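Local coordinates for sulfite reductase [ferredoxin] (Mycobacterium tuberculosis, PDB 1ZJ8), which catalyses the six-electron reduction of sulfite to sulfide with electrons from reduced ferredoxin, using a siroheme and a [4Fe-4S] cluster, at residues G256-N261 and P475-R480; L352-V357 and V393-P398; S419-N424 and P450-R455. One frame throughout, in Å; residues are numbered along the deposited sequence.

Contact 1: residues G256-N261 and P475-R480; sequences GGLSTN and PNSCAR. With SRM (siroheme), chain E.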
loop_
_atom_site.group_PDB
_atom_site.type_symbol
_atom_site.label_atom_id
_atom_site.label_comp_id
_atom_site.label_asym_id
_atom_site.label_seq_id
_atom_site.Cartn_x
_atom_site.Cartn_y
_atom_site.Cartn_z
ATOM N N GLY A 256 -6.673 8.103 9.178
ATOM C CA GLY A 256 -5.399 7.371 9.251
ATOM C C GLY A 256 -4.355 7.799 8.250
ATOM O O GLY A 256 -4.678 8.415 7.240
ATOM N N GLY A 257 -3.097 7.464 8.535
ATOM C CA GLY A 257 -1.972 7.810 7.654
ATOM C C GLY A 257 -0.643 7.710 8.378
ATOM O O GLY A 257 -0.598 7.859 9.606
ATOM N N LEU A 258 0.426 7.418 7.640
ATOM C CA LEU A 258 1.780 7.390 8.210
ATOM C C LEU A 258 2.733 8.105 7.297
ATOM O O LEU A 258 3.154 7.539 6.293
ATOM C CB LEU A 258 2.372 5.979 8.290
ATOM C CG LEU A 258 1.631 4.719 8.666
ATOM C CD1 LEU A 258 2.307 3.585 7.932
ATOM C CD2 LEU A 258 1.675 4.480 10.162
ATOM N N SER A 259 3.155 9.304 7.608
ATOM C CA SER A 259 4.259 9.806 6.809
ATOM C C SER A 259 5.290 10.268 7.797
ATOM O O SER A 259 5.656 9.536 8.733
ATOM C CB SER A 259 3.784 10.895 5.827
ATOM O OG SER A 259 4.859 11.312 4.983
ATOM N N THR A 260 5.709 11.552 7.610
ATOM C CA THR A 260 6.516 12.192 8.605
ATOM C C THR A 260 5.724 12.300 9.888
ATOM O O THR A 260 6.309 12.322 10.946
ATOM C CB THR A 260 6.912 13.604 8.188
ATOM O OG1 THR A 260 5.736 14.414 8.151
ATOM C CG2 THR A 260 7.602 13.611 6.792
ATOM N N ASN A 261 4.396 12.374 9.804
ATOM C CA ASN A 261 3.558 12.567 11.001
ATOM C C ASN A 261 2.457 11.503 11.162
ATOM O O ASN A 261 1.320 11.722 10.756
ATOM C CB ASN A 261 2.962 13.979 10.998
ATOM C CG ASN A 261 2.827 14.546 12.395
ATOM O OD1 ASN A 261 2.311 13.882 13.297
ATOM N ND2 ASN A 261 3.307 15.769 12.590
ATOM N N PRO A 475 11.364 9.189 4.265
ATOM C CA PRO A 475 10.414 9.310 5.394
ATOM C C PRO A 475 8.915 9.182 5.070
ATOM O O PRO A 475 8.111 9.068 6.017
ATOM C CB PRO A 475 10.724 10.707 5.979
ATOM C CG PRO A 475 11.913 11.206 5.248
ATOM C CD PRO A 475 11.970 10.491 3.937
ATOM N N ASN A 476 8.557 9.188 3.778
ATOM C CA ASN A 476 7.153 9.016 3.335
ATOM C C ASN A 476 6.478 7.723 3.852
ATOM O O ASN A 476 5.267 7.670 3.943
ATOM C CB ASN A 476 7.038 9.086 1.791
ATOM C CG ASN A 476 7.249 10.522 1.215
ATOM O OD1 ASN A 476 6.796 11.509 1.798
ATOM N ND2 ASN A 476 7.913 10.619 0.055
ATOM N N SER A 477 7.265 6.695 4.178
ATOM C CA SER A 477 6.781 5.480 4.856
ATOM C C SER A 477 5.822 4.606 4.011
ATOM O O SER A 477 4.857 4.055 4.540
ATOM C CB SER A 477 6.135 5.857 6.199
ATOM O OG SER A 477 6.292 4.839 7.162
ATOM N N CYS A 478 6.118 4.463 2.715
ATOM C CA CYS A 478 5.333 3.635 1.792
ATOM C C CYS A 478 5.278 2.169 2.144
ATOM O O CYS A 478 4.321 1.486 1.793
ATOM C CB CYS A 478 5.916 3.715 0.385
ATOM S SG CYS A 478 5.741 5.339 -0.443
ATOM N N ALA A 479 6.347 1.676 2.774
ATOM C CA ALA A 479 6.426 0.295 3.230
ATOM C C ALA A 479 6.235 0.254 4.729
ATOM O O ALA A 479 6.706 -0.665 5.385
ATOM C CB ALA A 479 7.755 -0.330 2.836
ATOM N N ARG A 480 5.542 1.258 5.269
ATOM C CA ARG A 480 5.060 1.238 6.652
ATOM C C ARG A 480 6.161 1.075 7.717
ATOM O O ARG A 480 6.270 0.042 8.362
ATOM C CB ARG A 480 3.950 0.167 6.783
ATOM C CG ARG A 480 2.524 0.693 6.398
ATOM C CD ARG A 480 1.904 0.094 5.144
ATOM N NE ARG A 480 1.341 -1.226 5.403
ATOM C CZ ARG A 480 0.635 -1.941 4.529
ATOM N NH1 ARG A 480 0.358 -1.484 3.305
ATOM N NH2 ARG A 480 0.201 -3.138 4.895
HETATM FE FE SRM E . 3.379 5.723 -1.777
HETATM C CHA SRM E . 4.685 8.619 -3.033
HETATM C CHB SRM E . 5.507 3.961 -3.670
HETATM C CHC SRM E . 2.099 2.967 -0.612
HETATM C CHD SRM E . 3.041 7.215 1.321
HETATM N NA SRM E . 4.671 6.190 -3.230
HETATM C C1A SRM E . 4.989 7.416 -3.703
HETATM C C2A SRM E . 5.706 7.389 -5.018
HETATM C CMA SRM E . 4.728 7.623 -6.127
HETATM C CDA SRM E . 6.898 8.304 -5.048
HETATM C CEA SRM E . 6.813 9.609 -5.775
HETATM O O3A SRM E . 5.998 10.452 -5.387
HETATM O O4A SRM E . 7.539 9.843 -6.753
HETATM C C3A SRM E . 6.203 5.983 -5.022
HETATM C CAA SRM E . 6.159 5.314 -6.354
HETATM C CBA SRM E . 7.510 5.623 -6.942
HETATM C CCA SRM E . 7.968 4.516 -7.835
HETATM O O1A SRM E . 7.762 3.334 -7.486
HETATM O O2A SRM E . 8.527 4.815 -8.919
HETATM C C4A SRM E . 5.414 5.332 -3.938
HETATM N NB SRM E . 3.651 3.825 -2.209
HETATM C C1B SRM E . 4.515 3.223 -3.029
HETATM C C2B SRM E . 4.307 1.745 -3.201
HETATM C CMB SRM E . 4.510 1.248 -4.605
HETATM C CDB SRM E . 5.289 1.053 -2.315
HETATM C CEB SRM E . 5.303 -0.434 -2.307
HETATM O O3B SRM E . 6.262 -1.098 -2.757
HETATM O O4B SRM E . 4.311 -0.993 -1.839
HETATM C C3B SRM E . 2.898 1.631 -2.661
HETATM C CAB SRM E . 1.882 1.873 -3.746
HETATM C CBB SRM E . 0.570 1.216 -3.442
HETATM C CCB SRM E . -0.476 1.668 -4.420
HETATM O O1B SRM E . -0.828 0.941 -5.345
HETATM O O2B SRM E . -1.027 2.758 -4.303
HETATM C C4B SRM E . 2.853 2.851 -1.781
HETATM N NC SRM E . 2.831 5.171 -0.008
HETATM C C1C SRM E . 2.145 4.042 0.264
HETATM C C2C SRM E . 1.828 3.894 1.608
HETATM C CDC SRM E . 1.322 2.697 2.341
HETATM C CEC SRM E . -0.124 2.397 2.421
HETATM O O3C SRM E . -0.938 3.041 1.721
HETATM O O4C SRM E . -0.443 1.503 3.218
HETATM C C3C SRM E . 2.160 5.106 2.134
HETATM C CAC SRM E . 1.939 5.346 3.592
HETATM C CBC SRM E . 0.534 5.476 4.142
HETATM C CCC SRM E . 0.028 6.880 3.861
HETATM O O1C SRM E . -0.257 7.235 2.685
HETATM O O2C SRM E . -0.063 7.657 4.846
HETATM C C4C SRM E . 2.696 5.880 1.138
HETATM N ND SRM E . 3.463 7.632 -1.109
HETATM C C1D SRM E . 3.473 7.942 0.198
HETATM C C2D SRM E . 4.039 9.220 0.359
HETATM C CAD SRM E . 3.669 10.142 1.507
HETATM C CBD SRM E . 2.553 11.120 1.310
HETATM C CCD SRM E . 2.017 11.988 2.412
HETATM O O1D SRM E . 0.835 11.784 2.767
HETATM O O2D SRM E . 2.730 12.876 2.953
HETATM C C3D SRM E . 4.370 9.666 -0.910
HETATM C CDD SRM E . 4.577 11.106 -1.295
HETATM C CED SRM E . 3.435 12.076 -1.503
HETATM O O3D SRM E . 2.271 11.685 -1.600
HETATM O O4D SRM E . 3.637 13.296 -1.581
HETATM C C4D SRM E . 4.006 8.675 -1.807
#

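Contact 2: residues L352-V357 and V393-P398; sequences LNAVGV and VILDIP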
loop_
_atom_site.group_PDB
_atom_site.type_symbol
_atom_site.label_atom_id
_atom_site.label_comp_id
_atom_site.label_asym_id
_atom_site.label_seq_id
_atom_site.Cartn_x
_atom_site.Cartn_y
_atom_site.Cartn_z
ATOM N N LEU A 352 -12.849 -25.894 -1.568
ATOM C CA LEU A 352 -11.546 -25.943 -2.208
ATOM C C LEU A 352 -10.474 -25.284 -1.322
ATOM O O LEU A 352 -10.673 -25.104 -0.122
ATOM C CB LEU A 352 -11.613 -25.275 -3.588
ATOM C CG LEU A 352 -12.683 -25.852 -4.516
ATOM C CD1 LEU A 352 -12.685 -25.119 -5.867
ATOM C CD2 LEU A 352 -12.513 -27.362 -4.679
ATOM N N ASN A 353 -9.319 -24.947 -1.897
ATOM C CA ASN A 353 -8.248 -24.331 -1.139
ATOM C C ASN A 353 -7.789 -23.018 -1.696
ATOM O O ASN A 353 -7.823 -22.793 -2.896
ATOM C CB ASN A 353 -7.026 -25.236 -1.115
ATOM C CG ASN A 353 -7.285 -26.534 -0.416
ATOM O OD1 ASN A 353 -7.228 -26.627 0.822
ATOM N ND2 ASN A 353 -7.571 -27.565 -1.213
ATOM N N ALA A 354 -7.323 -22.159 -0.805
ATOM C CA ALA A 354 -6.536 -20.981 -1.174
ATOM C C ALA A 354 -5.061 -21.176 -0.793
ATOM O O ALA A 354 -4.748 -21.644 0.299
ATOM C CB ALA A 354 -7.079 -19.732 -0.465
ATOM N N VAL A 355 -4.167 -20.750 -1.668
ATOM C CA VAL A 355 -2.729 -20.900 -1.474
ATOM C C VAL A 355 -2.095 -19.515 -1.588
ATOM O O VAL A 355 -2.202 -18.874 -2.624
ATOM C CB VAL A 355 -2.155 -21.838 -2.572
ATOM C CG1 VAL A 355 -0.639 -21.922 -2.528
ATOM C CG2 VAL A 355 -2.780 -23.208 -2.443
ATOM N N GLY A 356 -1.460 -19.038 -0.523
ATOM C CA GLY A 356 -0.762 -17.738 -0.569
ATOM C C GLY A 356 0.742 -17.917 -0.728
ATOM O O GLY A 356 1.347 -18.776 -0.077
ATOM N N VAL A 357 1.351 -17.110 -1.584
ATOM C CA VAL A 357 2.780 -17.224 -1.831
ATOM C C VAL A 357 3.474 -15.920 -1.550
ATOM O O VAL A 357 2.889 -14.846 -1.661
ATOM C CB VAL A 357 3.127 -17.617 -3.276
ATOM C CG1 VAL A 357 2.836 -19.071 -3.504
ATOM C CG2 VAL A 357 2.394 -16.750 -4.292
ATOM N N VAL A 393 -2.333 -14.502 -3.579
ATOM C CA VAL A 393 -3.026 -15.744 -3.281
ATOM C C VAL A 393 -3.962 -16.172 -4.407
ATOM O O VAL A 393 -4.685 -15.354 -4.969
ATOM C CB VAL A 393 -3.711 -15.702 -1.875
ATOM C CG1 VAL A 393 -3.698 -14.301 -1.298
ATOM C CG2 VAL A 393 -5.108 -16.299 -1.897
ATOM N N ILE A 394 -3.918 -17.470 -4.718
ATOM C CA ILE A 394 -4.756 -18.118 -5.739
ATOM C C ILE A 394 -5.903 -18.881 -5.088
ATOM O O ILE A 394 -5.654 -19.697 -4.218
ATOM C CB ILE A 394 -3.968 -19.210 -6.515
ATOM C CG1 ILE A 394 -2.524 -18.793 -6.829
ATOM C CG2 ILE A 394 -4.691 -19.585 -7.810
ATOM C CD1 ILE A 394 -2.409 -17.710 -7.849
ATOM N N LEU A 395 -7.139 -18.676 -5.537
ATOM C CA LEU A 395 -8.282 -19.404 -4.979
ATOM C C LEU A 395 -8.705 -20.630 -5.812
ATOM O O LEU A 395 -8.228 -20.838 -6.926
ATOM C CB LEU A 395 -9.465 -18.449 -4.837
ATOM C CG LEU A 395 -9.192 -17.080 -4.248
ATOM C CD1 LEU A 395 -10.489 -16.337 -4.143
ATOM C CD2 LEU A 395 -8.557 -17.212 -2.899
ATOM N N ASP A 396 -9.622 -21.421 -5.253
ATOM C CA ASP A 396 -10.279 -22.524 -5.958
ATOM C C ASP A 396 -9.304 -23.590 -6.438
ATOM O O ASP A 396 -9.427 -24.073 -7.562
ATOM C CB ASP A 396 -11.070 -22.001 -7.148
ATOM C CG ASP A 396 -11.806 -20.699 -6.846
ATOM O OD1 ASP A 396 -11.901 -20.319 -5.659
ATOM O OD2 ASP A 396 -12.274 -20.049 -7.812
ATOM N N ILE A 397 -8.328 -23.931 -5.594
ATOM C CA ILE A 397 -7.421 -25.048 -5.846
ATOM C C ILE A 397 -8.025 -26.304 -5.192
ATOM O O ILE A 397 -8.101 -26.387 -3.951
ATOM C CB ILE A 397 -5.963 -24.803 -5.257
ATOM C CG1 ILE A 397 -5.384 -23.451 -5.683
ATOM C CG2 ILE A 397 -4.997 -25.902 -5.679
ATOM C CD1 ILE A 397 -5.487 -23.145 -7.168
ATOM N N PRO A 398 -8.463 -27.282 -6.008
ATOM C CA PRO A 398 -8.903 -28.548 -5.422
ATOM C C PRO A 398 -7.744 -29.389 -4.866
ATOM O O PRO A 398 -6.607 -29.268 -5.328
ATOM C CB PRO A 398 -9.598 -29.263 -6.583
ATOM C CG PRO A 398 -8.979 -28.704 -7.801
ATOM C CD PRO A 398 -8.587 -27.279 -7.475
#

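Contact 3: residues S419-N424 and P450-R455; sequences SHWRRN and PELERR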
loop_
_atom_site.group_PDB
_atom_site.type_symbol
_atom_site.label_atom_id
_atom_site.label_comp_id
_atom_site.label_asym_id
_atom_site.label_seq_id
_atom_site.Cartn_x
_atom_site.Cartn_y
_atom_site.Cartn_z
ATOM N N SER A 419 10.438 -18.835 4.780
ATOM C CA SER A 419 11.030 -18.528 6.067
ATOM C C SER A 419 10.356 -17.279 6.621
ATOM O O SER A 419 9.760 -16.505 5.866
ATOM C CB SER A 419 12.543 -18.286 5.923
ATOM O OG SER A 419 12.812 -17.002 5.366
ATOM N N HIS A 420 10.442 -17.113 7.937
ATOM C CA HIS A 420 9.964 -15.920 8.642
ATOM C C HIS A 420 10.319 -14.656 7.902
ATOM O O HIS A 420 9.480 -13.782 7.655
ATOM C CB HIS A 420 10.658 -15.821 10.017
ATOM C CG HIS A 420 10.237 -16.880 10.971
ATOM N ND1 HIS A 420 9.148 -16.729 11.811
ATOM C CD2 HIS A 420 10.715 -18.129 11.184
ATOM C CE1 HIS A 420 8.984 -17.839 12.514
ATOM N NE2 HIS A 420 9.922 -18.704 12.152
ATOM N N TRP A 421 11.608 -14.593 7.575
ATOM C CA TRP A 421 12.252 -13.427 6.988
ATOM C C TRP A 421 11.675 -13.072 5.657
ATOM O O TRP A 421 11.317 -11.930 5.425
ATOM C CB TRP A 421 13.757 -13.673 6.827
ATOM C CG TRP A 421 14.327 -14.004 8.132
ATOM C CD1 TRP A 421 14.830 -15.207 8.538
ATOM C CD2 TRP A 421 14.347 -13.149 9.270
ATOM N NE1 TRP A 421 15.204 -15.135 9.855
ATOM C CE2 TRP A 421 14.911 -13.886 10.332
ATOM C CE3 TRP A 421 13.935 -11.824 9.496
ATOM C CZ2 TRP A 421 15.077 -13.353 11.592
ATOM C CZ3 TRP A 421 14.120 -11.281 10.742
ATOM C CH2 TRP A 421 14.687 -12.048 11.781
ATOM N N ARG A 422 11.593 -14.051 4.772
ATOM C CA ARG A 422 11.009 -13.808 3.452
ATOM C C ARG A 422 9.527 -13.462 3.550
ATOM O O ARG A 422 8.998 -12.679 2.774
ATOM C CB ARG A 422 11.165 -15.045 2.597
ATOM C CG ARG A 422 10.776 -14.876 1.155
ATOM C CD ARG A 422 10.566 -16.247 0.559
ATOM N NE ARG A 422 11.153 -16.373 -0.766
ATOM C CZ ARG A 422 12.461 -16.452 -1.006
ATOM N NH1 ARG A 422 13.371 -16.437 -0.016
ATOM N NH2 ARG A 422 12.859 -16.559 -2.269
ATOM N N ARG A 423 8.870 -14.103 4.497
ATOM C CA ARG A 423 7.469 -13.930 4.704
ATOM C C ARG A 423 7.134 -12.549 5.183
ATOM O O ARG A 423 6.212 -11.926 4.696
ATOM C CB ARG A 423 7.006 -14.917 5.762
ATOM C CG ARG A 423 5.586 -14.676 6.144
ATOM C CD ARG A 423 5.001 -15.885 6.688
ATOM N NE ARG A 423 3.615 -15.678 7.037
ATOM C CZ ARG A 423 2.849 -16.638 7.524
ATOM N NH1 ARG A 423 3.352 -17.848 7.755
ATOM N NH2 ARG A 423 1.590 -16.381 7.817
ATOM N N ASN A 424 7.886 -12.087 6.164
ATOM C CA ASN A 424 7.494 -10.906 6.921
ATOM C C ASN A 424 8.192 -9.596 6.554
ATOM O O ASN A 424 8.001 -8.601 7.224
ATOM C CB ASN A 424 7.670 -11.196 8.415
ATOM C CG ASN A 424 6.750 -12.270 8.890
ATOM O OD1 ASN A 424 5.570 -12.208 8.642
ATOM N ND2 ASN A 424 7.285 -13.278 9.549
ATOM N N PRO A 450 17.722 -13.820 1.826
ATOM C CA PRO A 450 18.655 -14.971 1.839
ATOM C C PRO A 450 19.758 -14.898 2.888
ATOM O O PRO A 450 19.990 -15.884 3.610
ATOM C CB PRO A 450 19.312 -14.917 0.460
ATOM C CG PRO A 450 18.442 -14.091 -0.394
ATOM C CD PRO A 450 17.574 -13.235 0.479
ATOM N N GLU A 451 20.428 -13.750 2.974
ATOM C CA GLU A 451 21.447 -13.547 4.023
ATOM C C GLU A 451 20.884 -13.905 5.395
ATOM O O GLU A 451 21.404 -14.800 6.058
ATOM C CB GLU A 451 21.984 -12.113 4.062
ATOM C CG GLU A 451 23.213 -11.982 4.968
ATOM C CD GLU A 451 23.732 -10.558 5.099
ATOM O OE1 GLU A 451 23.538 -9.737 4.170
ATOM O OE2 GLU A 451 24.332 -10.267 6.158
ATOM N N LEU A 452 19.797 -13.228 5.779
ATOM C CA LEU A 452 19.101 -13.471 7.041
ATOM C C LEU A 452 18.698 -14.930 7.198
ATOM O O LEU A 452 18.888 -15.519 8.263
ATOM C CB LEU A 452 17.858 -12.578 7.117
ATOM C CG LEU A 452 18.141 -11.070 7.221
ATOM C CD1 LEU A 452 16.864 -10.234 7.210
ATOM C CD2 LEU A 452 18.966 -10.759 8.468
ATOM N N GLU A 453 18.154 -15.508 6.128
ATOM C CA GLU A 453 17.724 -16.897 6.134
ATOM C C GLU A 453 18.832 -17.855 6.567
ATOM O O GLU A 453 18.635 -18.662 7.462
ATOM C CB GLU A 453 17.197 -17.278 4.753
ATOM C CG GLU A 453 15.715 -16.996 4.562
ATOM C CD GLU A 453 15.254 -17.188 3.119
ATOM O OE1 GLU A 453 16.150 -17.496 2.283
ATOM O OE2 GLU A 453 14.024 -17.033 2.832
ATOM N N ARG A 454 20.000 -17.746 5.951
ATOM C CA ARG A 454 21.129 -18.643 6.272
ATOM C C ARG A 454 21.917 -18.183 7.505
ATOM O O ARG A 454 22.375 -18.996 8.304
ATOM C CB ARG A 454 22.077 -18.779 5.057
ATOM C CG ARG A 454 22.834 -17.497 4.643
ATOM C CD ARG A 454 23.608 -17.629 3.329
ATOM N NE ARG A 454 24.051 -16.304 2.899
ATOM C CZ ARG A 454 23.502 -15.566 1.929
ATOM N NH1 ARG A 454 22.486 -16.018 1.190
ATOM N NH2 ARG A 454 23.985 -14.354 1.680
ATOM N N ARG A 455 22.044 -16.876 7.671
ATOM C CA ARG A 455 22.796 -16.316 8.792
ATOM C C ARG A 455 22.174 -16.583 10.182
ATOM O O ARG A 455 22.877 -16.605 11.181
ATOM C CB ARG A 455 22.967 -14.808 8.602
ATOM C CG ARG A 455 24.358 -14.348 8.842
ATOM C CD ARG A 455 24.420 -13.229 9.829
ATOM N NE ARG A 455 24.717 -11.978 9.164
ATOM C CZ ARG A 455 25.503 -11.043 9.670
ATOM N NH1 ARG A 455 26.081 -11.211 10.852
ATOM N NH2 ARG A 455 25.722 -9.944 8.976
#

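Contact 1: residues G256-N261 and P475-R480
Leu258 and Arg480 meet where two loops, 256-261 and 475-480, come together beside the siroheme. Arg480 can be followed outward. Its CB lies next to Leu258 CD1, and its CG makes the main touch, 3.3 Å from Leu258 CD1, the two side chains crossing obliquely. The chain then bends twice: chi2 of 113° sets CD 3.3 Å from O4C of the siroheme ring-C acetate, and chi3 of 79° turns NE away from the extended line. CZ stays beside the same acetate oxygen, and NH1 ends 3.1 Å from siroheme O4C in a weak hydrogen bond. The guanidinium is also held from outside the loops, NH1 by Asp140 O, NH2 by Pro388 O, with Tyr389 in a cation-pi contact.

Loop 256-261 reaches the propionates of rings C and D. Leu258 N gives O2C of the ring-C propionate a hydrogen bond of 2.8 Å with an N-H...O angle of 154°, while Ser259 OG makes a weak one to O2D on ring D. Between the loops, Ser477 CB packs 3.4 Å from Leu258 O, and Ser259 OG sits by Asn476 CA. Asn476 lays its CB 3.3 Å from siroheme C2D. Ser477 OG bonds to Ile481 N and to Gln482 beyond the turn from Ser477 to Arg480.

That turn carries Cys478, whose SG lies 2.7 Å from the siroheme iron and is also a ligand of the iron-sulfur cluster, consistent with a role as axial ligand. The shared sulfur bridges the two cofactors and probably offers electrons a direct path from cluster to siroheme; at the rim of the macrocycle, Leu258 N, Ser259 OG and the Arg480 guanidinium would help offset the negative charge of the carboxylates they meet.

Contact 2: residues L352-V357 and V393-P398
Ile397 O is gripped by two donors of one residue, the backbone N of Asn353 at 2.8 Å and its side-chain ND2 at 3.0 Å. They come to Ile397 O from opposite faces of its carbonyl plane, the backbone N standing 36° above it and ND2 tilted less. Asn353 CG is anti to its carbonyl carbon and beside the backbone N (chi1 -63°); from there ND2 reaches the oxygen that N already holds. Ile397 O lies near the amide plane of Asn353, and ND2 has a further acceptor in Asp399 OD1, which ties the start of strand 353-357 to the start of helix 399-411.

Ile397 N closes the pair by donating to Asn353 O over 3.0 Å. Farther along, Val355 and Ile394 form a second hydrogen-bonded pair, with Val355 N 3.1 Å from Ile394 O and a reciprocal bond from Ile394 N. Gly356 faces Val393 as a non-hydrogen-bonded pair, its CA 3.8 Å from Val393 CB.

On the face carrying Asn353, Val355, Ile394 and Ile397, the side chains of Val355 and Ile397 cross at about a right angle, Val355 CG2 4.2 Å from Ile397 CG1; helices 366-379 and 399-411 pack over this side. Ala354 CB touches Leu395 CD2 at 3.8 Å. Leu352 spreads its two methyls, CD1 against Asp396 and CD2 beside Pro398 CB, 4.0 Å off, while the Asp396 carboxylate turns to a salt bridge with Arg383.

The register slips by one because Asp396, with positive phi and psi, and Ile397 both face Asn353: a G1 beta bulge between antiparallel strand segments 353-357 and 393-397, 171° between their directions, in the sheet to which this ferredoxin-like half domain gives strands 344-347, 353-357, 384-386 and 392-397, with strand 115-116 at its edge.

Contact 3: residues S419-N424 and P450-R455
Over one face of the Trp421 indole lies Leu452 CB, 4.0 Å above the plane and offset toward the rim, a CH-pi contact with the five-membered ring. It sits in an antiparallel helix pair, 151° between the axes of segments 420-424 and 450-455, which approach to 9.1 Å. Leu452 CD1 reaches Trp421 CE3, and the two side chains cross at about a right angle. At the edge of the Arg422 guanidinium sits Glu453 OE2, and guanidinium and carboxylate are nearly coplanar, 9° apart. Helix 532-545 also packs here, with Val540 on Trp421 and Ile536 on Leu452.

Ser419 is the N-cap of the short helix. Its OG lies between the backbone N and the carbonyl carbon (chi1 76°) and accepts from Arg422 N at 3.2 Å. The Glu453 carboxylate lies by this helix N-terminus as well as by the guanidinium, both of which probably stabilise its negative charge. Glu453 OE2 takes two bonds at once: Ser419 OG at 2.8 Å on its anti lone pair, and Arg422 NH1 at 3.0 Å on the syn side, the latter a salt bridge.

Overall arrangement
Contact 1 is the one at the cofactors; contacts 2 and 3 lie farther out, their centres about 22 Å from the centre of the chain, against about 10 Å for that of contact 1. Both are nested in the long loop that contact 1 closes by bringing residues 256-261 to 475-480, and thereby two nitrite/sulfite reductase 4Fe-4S domains, to one siroheme. From centre to centre, contact 1 is about 32 Å from contact 2 and 25 Å from contact 3. Contacts 2 and 3 follow each other in series, contact 2 in a ferredoxin-like half domain, contact 3 in the second 4Fe-4S domain; their nearest atoms are about 7 Å apart, without touching.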